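Local coordinates for protein phosphatase 2C (Toxoplasma gondii, PDB 3D8K) that probably removes phosphate from phosphoserine and phosphothreonine residues of other proteins, as a metal-dependent phosphatase of the PP2C family, at residues A52-F57 with G103-L108; D33-V38 with S62-A67; A171-S176 with M226-G231. All blocks are in the same frame, centred on the assembly; numbering follows the deposited sequence.

In the fold
All three contacts are buried, and all reach the same six-stranded antiparallel sheet. Contact 1 pairs two neighbouring strands in it, and its chemistry is mainly backbone hydrogen bonding. Contact 2 sets a helix against the next strand of that sheet through apolar side chains. Contact 3 packs a loop on the end of strand 165-173. Neither contact 2 nor contact 3 has a hydrogen bond between its own segments. Contact 1 lies between the others: Phe54 N is 2.8 Å from Val35 O of contact 2, and Ala107 N is 2.7 Å from Leu173 O of contact 3. Leu66 and Phe230 join contacts 2 and 3 directly.

Contact 1 of 3, residues A52-F57 with G103-L108; sequences AMFDGF and GGSSAL
Asp55 and Ser106 are joined by a nearly straight backbone bond. Ser106 N donates to Asp55 O over 2.7 Å, with an N-H...O angle of 174°. Ser106 OG adds a weak bond to the same oxygen. Further along, Met53 N donates to Leu108 O over 2.8 Å, and the return bond from Leu108 N is weak.

On the other side of the Asp55-Ser106 pair from Met53, Phe57 lays one ring face over Gly104. Gly104 CA sits 3.3 Å from the centroid of the Phe57 ring, 13° off the normal, in a CH-pi contact. Having no side chain, Gly104 lets the Phe57 ring lie directly on its backbone.

Phe54 and Ala107 share one sheet face, where Phe54 CE1 is 3.8 Å from Ala107 CB. Ser105 OG lies at the edge of the Phe54 ring. It is anti to its own backbone N (chi1 175°) and donates to Ser106 O over 2.9 Å. Helix 61-74 packs on this face: Leu66 touches both Phe54 and Ser105.

Met53, Asp55, Ser106 and Leu108 point to the other face. There Asp55 OD1 has a weak hydrogen bond to Asn315 ND2. The pairing is part of the antiparallel PP2C sandwich. Asp55-Gly56 matches the family's Asp-Gly signature, whose aspartate is a metal ligand in active relatives.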
loop_
_atom_site.group_PDB
_atom_site.type_symbol
_atom_site.label_atom_id
_atom_site.label_comp_id
_atom_site.label_asym_id
_atom_site.label_seq_id
_atom_site.Cartn_x
_atom_site.Cartn_y
_atom_site.Cartn_z
ATOM N N ALA C 52 -9.108 24.285 10.905
ATOM C CA ALA C 52 -9.914 24.703 12.033
ATOM C C ALA C 52 -9.269 25.791 12.864
ATOM O O ALA C 52 -8.063 26.005 12.818
ATOM C CB ALA C 52 -10.249 23.502 12.893
HETATM N N MSE C 53 -10.090 26.477 13.643
HETATM C CA MSE C 53 -9.585 27.563 14.467
HETATM C C MSE C 53 -10.339 27.640 15.790
HETATM O O MSE C 53 -11.571 27.700 15.823
HETATM C CB MSE C 53 -9.731 28.859 13.699
HETATM C CG MSE C 53 -8.853 29.925 14.206
HETATM SE SE MSE C 53 -8.627 31.180 12.761
HETATM C CE MSE C 53 -6.781 30.690 12.278
ATOM N N PHE C 54 -9.597 27.638 16.884
ATOM C CA PHE C 54 -10.217 27.690 18.189
ATOM C C PHE C 54 -9.702 28.875 18.988
ATOM O O PHE C 54 -8.539 28.939 19.349
ATOM C CB PHE C 54 -9.945 26.370 18.904
ATOM C CG PHE C 54 -10.523 25.186 18.194
ATOM C CD1 PHE C 54 -11.889 24.925 18.260
ATOM C CD2 PHE C 54 -9.716 24.354 17.418
ATOM C CE1 PHE C 54 -12.444 23.853 17.568
ATOM C CE2 PHE C 54 -10.253 23.284 16.720
ATOM C CZ PHE C 54 -11.618 23.028 16.793
ATOM N N ASP C 55 -10.578 29.832 19.243
ATOM C CA ASP C 55 -10.193 31.005 20.010
ATOM C C ASP C 55 -10.861 30.932 21.381
ATOM O O ASP C 55 -12.074 31.111 21.505
ATOM C CB ASP C 55 -10.604 32.279 19.258
ATOM C CG ASP C 55 -10.183 33.535 19.979
ATOM O OD1 ASP C 55 -9.061 33.542 20.535
ATOM O OD2 ASP C 55 -10.962 34.513 19.986
ATOM N N GLY C 56 -10.057 30.670 22.407
ATOM C CA GLY C 56 -10.596 30.532 23.751
ATOM C C GLY C 56 -10.644 31.756 24.647
ATOM O O GLY C 56 -9.718 32.568 24.659
ATOM N N PHE C 57 -11.732 31.910 25.401
ATOM C CA PHE C 57 -11.814 33.049 26.302
ATOM C C PHE C 57 -11.304 32.705 27.690
ATOM O O PHE C 57 -11.780 31.775 28.354
ATOM C CB PHE C 57 -13.220 33.643 26.389
ATOM C CG PHE C 57 -14.323 32.663 26.196
ATOM C CD1 PHE C 57 -14.635 32.187 24.922
ATOM C CD2 PHE C 57 -15.117 32.283 27.273
ATOM C CE1 PHE C 57 -15.728 31.357 24.717
ATOM C CE2 PHE C 57 -16.213 31.453 27.086
ATOM C CZ PHE C 57 -16.524 30.988 25.804
ATOM N N GLY C 103 -14.231 26.232 30.977
ATOM C CA GLY C 103 -14.994 26.702 29.826
ATOM C C GLY C 103 -14.482 27.937 29.123
ATOM O O GLY C 103 -14.120 28.913 29.779
ATOM N N GLY C 104 -14.441 27.890 27.789
ATOM C CA GLY C 104 -13.977 29.040 27.037
ATOM C C GLY C 104 -13.355 28.832 25.662
ATOM O O GLY C 104 -12.146 28.621 25.561
ATOM N N SER C 105 -14.169 28.885 24.604
ATOM C CA SER C 105 -13.657 28.761 23.232
ATOM C C SER C 105 -14.651 28.777 22.065
ATOM O O SER C 105 -15.658 28.058 22.060
ATOM C CB SER C 105 -12.742 27.537 23.091
ATOM O OG SER C 105 -12.355 27.392 21.740
ATOM N N SER C 106 -14.328 29.615 21.076
ATOM C CA SER C 106 -15.125 29.754 19.867
ATOM C C SER C 106 -14.532 28.773 18.895
ATOM O O SER C 106 -13.465 28.214 19.137
ATOM C CB SER C 106 -14.991 31.138 19.258
ATOM O OG SER C 106 -13.742 31.246 18.605
ATOM N N ALA C 107 -15.217 28.581 17.783
ATOM C CA ALA C 107 -14.755 27.652 16.791
ATOM C C ALA C 107 -15.118 28.080 15.385
ATOM O O ALA C 107 -16.119 28.762 15.150
ATOM C CB ALA C 107 -15.331 26.288 17.069
ATOM N N LEU C 108 -14.278 27.662 14.454
ATOM C CA LEU C 108 -14.479 27.938 13.050
ATOM C C LEU C 108 -13.845 26.764 12.323
ATOM O O LEU C 108 -12.637 26.528 12.432
ATOM C CB LEU C 108 -13.790 29.232 12.659
ATOM C CG LEU C 108 -14.364 29.900 11.411
ATOM C CD1 LEU C 108 -13.388 30.985 10.973
ATOM C CD2 LEU C 108 -14.574 28.897 10.284
#

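Contact 2 of 3, residues D33-V38 with S62-A67; sequences DDVVVV and SAMWLA
Val35 packs against Ala63, Met64 and Ala67 in a helix-on-sheet contact of the PP2C sandwich. Helix 62-67 lies over strand 35-38, and the two run nearly the same way. Their axes come within 8.3 Å and differ by 18° in direction. Two alanines and Met64 meet the strand here.

Both methyls of Val35 are used. CG1 is anti to the backbone N (chi1 -167°) and reaches Ala67, with Val35 CG1 and Ala67 CB 3.4 Å apart. CG2 turns to the preceding helical turn. Val35 CG2 lies 4.0 Å from Ala63 CB. The methyl of Met64, a selenomethionine, also meets it, with Met64 CE 3.8 Å from Val35 CG2. The Met64 chain is bent at both chi2 and chi3, and it crosses Val35 at about a right angle.

The backbone closes the two ends of the contact. Asp33 O lies 3.4 Å from Ala63 CB. Val37 CG2 is 4.1 Å from Ala67 O. No hydrogen bond links the segments; apolar side chains carry most of the contact. Ala63 and Ala67 are one helical turn apart, tied by the bond from Ala67 N to Ala63 O.

Asp34 and Val36 point away from the helix, and Asp34 OD1 bonds to Ser317 OG. Strand 48-55 lies beside strand 35-41 and places Phe54 against Leu66 and Ala67. Elsewhere on helix 61-74, Trp65 and Leu66 meet helix 82-97. The helix thus lies over the sheet, with that second helix beside it.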
loop_
_atom_site.group_PDB
_atom_site.type_symbol
_atom_site.label_atom_id
_atom_site.label_comp_id
_atom_site.label_asym_id
_atom_site.label_seq_id
_atom_site.Cartn_x
_atom_site.Cartn_y
_atom_site.Cartn_z
ATOM N N ASP C 33 -4.411 32.230 23.847
ATOM C CA ASP C 33 -5.519 31.303 24.052
ATOM C C ASP C 33 -5.972 30.492 22.843
ATOM O O ASP C 33 -6.618 29.461 23.006
ATOM C CB ASP C 33 -6.742 32.060 24.591
ATOM C CG ASP C 33 -6.513 32.669 25.962
ATOM O OD1 ASP C 33 -7.390 33.446 26.411
ATOM O OD2 ASP C 33 -5.470 32.371 26.589
ATOM N N ASP C 34 -5.647 30.939 21.636
ATOM C CA ASP C 34 -6.103 30.225 20.449
ATOM C C ASP C 34 -5.168 29.181 19.857
ATOM O O ASP C 34 -3.957 29.258 19.987
ATOM C CB ASP C 34 -6.520 31.231 19.364
ATOM C CG ASP C 34 -5.455 32.268 19.089
ATOM O OD1 ASP C 34 -5.796 33.315 18.495
ATOM O OD2 ASP C 34 -4.279 32.033 19.459
ATOM N N VAL C 35 -5.768 28.196 19.204
ATOM C CA VAL C 35 -5.043 27.112 18.579
ATOM C C VAL C 35 -5.609 26.943 17.174
ATOM O O VAL C 35 -6.799 27.166 16.941
ATOM C CB VAL C 35 -5.248 25.806 19.362
ATOM C CG1 VAL C 35 -4.239 24.756 18.911
ATOM C CG2 VAL C 35 -5.124 26.075 20.858
ATOM N N VAL C 36 -4.761 26.560 16.226
ATOM C CA VAL C 36 -5.244 26.384 14.865
ATOM C C VAL C 36 -4.803 25.100 14.212
ATOM O O VAL C 36 -3.643 24.708 14.304
ATOM C CB VAL C 36 -4.844 27.575 13.955
ATOM C CG1 VAL C 36 -4.079 28.595 14.772
ATOM C CG2 VAL C 36 -4.060 27.092 12.747
ATOM N N VAL C 37 -5.769 24.443 13.583
ATOM C CA VAL C 37 -5.523 23.215 12.856
ATOM C C VAL C 37 -5.304 23.723 11.444
ATOM O O VAL C 37 -6.265 23.903 10.690
ATOM C CB VAL C 37 -6.752 22.296 12.850
ATOM C CG1 VAL C 37 -6.400 20.975 12.184
ATOM C CG2 VAL C 37 -7.244 22.072 14.260
ATOM N N VAL C 38 -4.046 23.980 11.102
ATOM C CA VAL C 38 -3.710 24.492 9.777
ATOM C C VAL C 38 -4.166 23.578 8.654
ATOM O O VAL C 38 -4.546 24.047 7.596
ATOM C CB VAL C 38 -2.202 24.696 9.616
ATOM C CG1 VAL C 38 -1.933 25.679 8.468
ATOM C CG2 VAL C 38 -1.605 25.173 10.931
ATOM N N SER C 62 -9.742 24.896 27.041
ATOM C CA SER C 62 -10.912 24.546 26.258
ATOM C C SER C 62 -10.616 24.565 24.753
ATOM O O SER C 62 -11.172 23.780 23.987
ATOM C CB SER C 62 -12.073 25.475 26.607
ATOM O OG SER C 62 -12.749 24.994 27.753
ATOM N N ALA C 63 -9.740 25.459 24.325
ATOM C CA ALA C 63 -9.375 25.515 22.918
ATOM C C ALA C 63 -8.479 24.313 22.605
ATOM O O ALA C 63 -8.744 23.552 21.679
ATOM C CB ALA C 63 -8.637 26.790 22.638
HETATM N N MSE C 64 -7.438 24.143 23.415
HETATM C CA MSE C 64 -6.455 23.066 23.255
HETATM C C MSE C 64 -6.987 21.640 23.274
HETATM O O MSE C 64 -6.364 20.755 22.713
HETATM C CB MSE C 64 -5.349 23.194 24.304
HETATM C CG MSE C 64 -4.217 22.237 24.091
HETATM SE SE MSE C 64 -3.350 22.449 22.311
HETATM C CE MSE C 64 -2.370 24.137 22.716
ATOM N N TRP C 65 -8.125 21.422 23.921
ATOM C CA TRP C 65 -8.735 20.096 23.980
ATOM C C TRP C 65 -9.386 19.871 22.627
ATOM O O TRP C 65 -9.311 18.797 22.029
ATOM C CB TRP C 65 -9.816 20.076 25.057
ATOM C CG TRP C 65 -10.517 18.764 25.197
ATOM C CD1 TRP C 65 -10.143 17.716 25.979
ATOM C CD2 TRP C 65 -11.711 18.353 24.525
ATOM N NE1 TRP C 65 -11.029 16.681 25.843
ATOM C CE2 TRP C 65 -12.012 17.048 24.954
ATOM C CE3 TRP C 65 -12.575 18.976 23.606
ATOM C CZ2 TRP C 65 -13.119 16.331 24.490
ATOM C CZ3 TRP C 65 -13.683 18.268 23.139
ATOM C CH2 TRP C 65 -13.949 16.959 23.589
ATOM N N LEU C 66 -10.041 20.919 22.160
ATOM C CA LEU C 66 -10.728 20.881 20.888
ATOM C C LEU C 66 -9.774 20.639 19.727
ATOM O O LEU C 66 -9.971 19.730 18.924
ATOM C CB LEU C 66 -11.470 22.195 20.679
ATOM C CG LEU C 66 -12.598 22.472 21.666
ATOM C CD1 LEU C 66 -13.059 23.898 21.490
ATOM C CD2 LEU C 66 -13.734 21.503 21.451
ATOM N N ALA C 67 -8.739 21.464 19.644
ATOM C CA ALA C 67 -7.763 21.351 18.573
ATOM C C ALA C 67 -7.107 19.974 18.500
ATOM O O ALA C 67 -6.678 19.557 17.424
ATOM C CB ALA C 67 -6.703 22.437 18.713
#

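Contact 3 of 3, residues A171-S176 with M226-G231; sequences ASLGNS and MTRAFG
Leu173 to Asn175 and Met226 to Phe230 pass each other in roughly opposing senses, 145° apart, with Gly174 CA and Arg228 CA 5.0 Å from each other. No hydrogen bond crosses between them. The backbones meet by a CA-H...O contact, with Gly174 CA 3.4 Å from Arg228 O.

Leu173 packs on one side of this crossing. Its CG is anti to the backbone N (chi1 -176°), and its two methyls go to different partners. CD1 meets the aliphatic part of Arg228, with Leu173 CD1 3.5 Å from Arg228 CB. The two side chains cross at about a right angle, and the extended Arg228 chain then leads its guanidinium group away. CD2 sits over one face of the Phe230 ring, toward the rim. This CH-pi contact puts Leu173 CD2 4.2 Å from the centroid of the Phe230 ring, 17° off the normal.

On the other side is Met226, a selenomethionine. Met226 SE lies 3.7 Å from Gly174 CA. The Met226 methyl packs against the amide group of Asn175, and the two side chains cross at about a right angle.

Neighbours hold both segments in place. Gly174 N bonds to His193 ND1, Thr227 OG1 bonds to Glu200 OE1, and Phe230 meets the ring of Phe89 from helix 82-97. The sequences match two family signatures. Gly174-Asn175-Ser176 stands where many PP2C enzymes have Gly-Asp-Ser, and Thr227 to Gly231 resembles the Ser-Arg-Ala-(Leu/Phe)-Gly motif of many PP2C enzymes. Here the loop packs against the end of strand 165-173, within the PP2C sandwich.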
loop_
_atom_site.group_PDB
_atom_site.type_symbol
_atom_site.label_atom_id
_atom_site.label_comp_id
_atom_site.label_asym_id
_atom_site.label_seq_id
_atom_site.Cartn_x
_atom_site.Cartn_y
_atom_site.Cartn_z
ATOM N N ALA C 171 -18.224 25.760 9.204
ATOM C CA ALA C 171 -18.955 25.484 10.434
ATOM C C ALA C 171 -18.486 26.536 11.414
ATOM O O ALA C 171 -17.477 26.338 12.075
ATOM C CB ALA C 171 -18.616 24.098 10.957
ATOM N N SER C 172 -19.199 27.657 11.489
ATOM C CA SER C 172 -18.821 28.736 12.401
ATOM C C SER C 172 -19.621 28.735 13.700
ATOM O O SER C 172 -20.832 28.525 13.706
ATOM C CB SER C 172 -18.970 30.107 11.725
ATOM O OG SER C 172 -20.302 30.597 11.814
ATOM N N LEU C 173 -18.919 28.997 14.795
ATOM C CA LEU C 173 -19.517 29.038 16.123
ATOM C C LEU C 173 -18.693 29.988 16.969
ATOM O O LEU C 173 -17.731 29.575 17.608
ATOM C CB LEU C 173 -19.490 27.643 16.759
ATOM C CG LEU C 173 -20.164 27.506 18.121
ATOM C CD1 LEU C 173 -21.681 27.522 17.947
ATOM C CD2 LEU C 173 -19.734 26.215 18.761
ATOM N N GLY C 174 -19.061 31.260 16.972
ATOM C CA GLY C 174 -18.311 32.217 17.762
ATOM C C GLY C 174 -18.075 33.504 17.008
ATOM O O GLY C 174 -18.794 33.824 16.062
ATOM N N ASN C 175 -17.047 34.238 17.409
ATOM C CA ASN C 175 -16.746 35.510 16.781
ATOM C C ASN C 175 -15.619 35.489 15.754
ATOM O O ASN C 175 -15.118 36.543 15.371
ATOM C CB ASN C 175 -16.441 36.552 17.858
ATOM C CG ASN C 175 -15.319 36.120 18.792
ATOM O OD1 ASN C 175 -14.827 34.989 18.725
ATOM N ND2 ASN C 175 -14.914 37.023 19.675
ATOM N N SER C 176 -15.208 34.313 15.301
ATOM C CA SER C 176 -14.150 34.270 14.296
ATOM C C SER C 176 -14.771 34.585 12.948
ATOM O O SER C 176 -15.992 34.494 12.781
ATOM C CB SER C 176 -13.470 32.900 14.260
ATOM O OG SER C 176 -12.592 32.747 15.363
HETATM N N MSE C 226 -19.207 36.218 23.593
HETATM C CA MSE C 226 -19.976 35.876 22.394
HETATM C C MSE C 226 -21.288 35.140 22.717
HETATM O O MSE C 226 -21.555 34.827 23.873
HETATM C CB MSE C 226 -19.102 35.039 21.464
HETATM C CG MSE C 226 -18.491 33.864 22.160
HETATM SE SE MSE C 226 -17.031 33.061 21.118
HETATM C CE MSE C 226 -15.690 34.412 21.647
ATOM N N THR C 227 -22.112 34.871 21.706
ATOM C CA THR C 227 -23.386 34.210 21.956
ATOM C C THR C 227 -23.342 32.715 21.638
ATOM O O THR C 227 -24.279 31.967 21.926
ATOM C CB THR C 227 -24.510 34.901 21.158
ATOM O OG1 THR C 227 -24.198 34.858 19.767
ATOM C CG2 THR C 227 -24.650 36.365 21.577
ATOM N N ARG C 228 -22.237 32.281 21.045
ATOM C CA ARG C 228 -22.065 30.879 20.700
ATOM C C ARG C 228 -20.645 30.434 20.977
ATOM O O ARG C 228 -19.682 31.124 20.627
ATOM C CB ARG C 228 -22.438 30.644 19.243
ATOM C CG ARG C 228 -23.936 30.762 19.016
ATOM C CD ARG C 228 -24.306 30.407 17.609
ATOM N NE ARG C 228 -25.745 30.379 17.404
ATOM C CZ ARG C 228 -26.329 30.100 16.243
ATOM N NH1 ARG C 228 -25.595 29.832 15.174
ATOM N NH2 ARG C 228 -27.651 30.068 16.155
ATOM N N ALA C 229 -20.519 29.289 21.640
ATOM C CA ALA C 229 -19.204 28.778 21.987
ATOM C C ALA C 229 -19.262 27.351 22.524
ATOM O O ALA C 229 -20.347 26.792 22.680
ATOM C CB ALA C 229 -18.558 29.710 23.009
ATOM N N PHE C 230 -18.088 26.776 22.807
ATOM C CA PHE C 230 -17.981 25.413 23.332
ATOM C C PHE C 230 -17.978 25.272 24.859
ATOM O O PHE C 230 -18.575 24.337 25.384
ATOM C CB PHE C 230 -16.742 24.708 22.774
ATOM C CG PHE C 230 -16.995 23.966 21.499
ATOM C CD1 PHE C 230 -16.413 24.389 20.305
ATOM C CD2 PHE C 230 -17.802 22.831 21.486
ATOM C CE1 PHE C 230 -16.626 23.703 19.129
ATOM C CE2 PHE C 230 -18.023 22.134 20.308
ATOM C CZ PHE C 230 -17.427 22.574 19.122
ATOM N N GLY C 231 -17.311 26.159 25.582
ATOM C CA GLY C 231 -17.335 26.015 27.032
ATOM C C GLY C 231 -18.579 26.605 27.706
ATOM O O GLY C 231 -19.723 26.187 27.434
#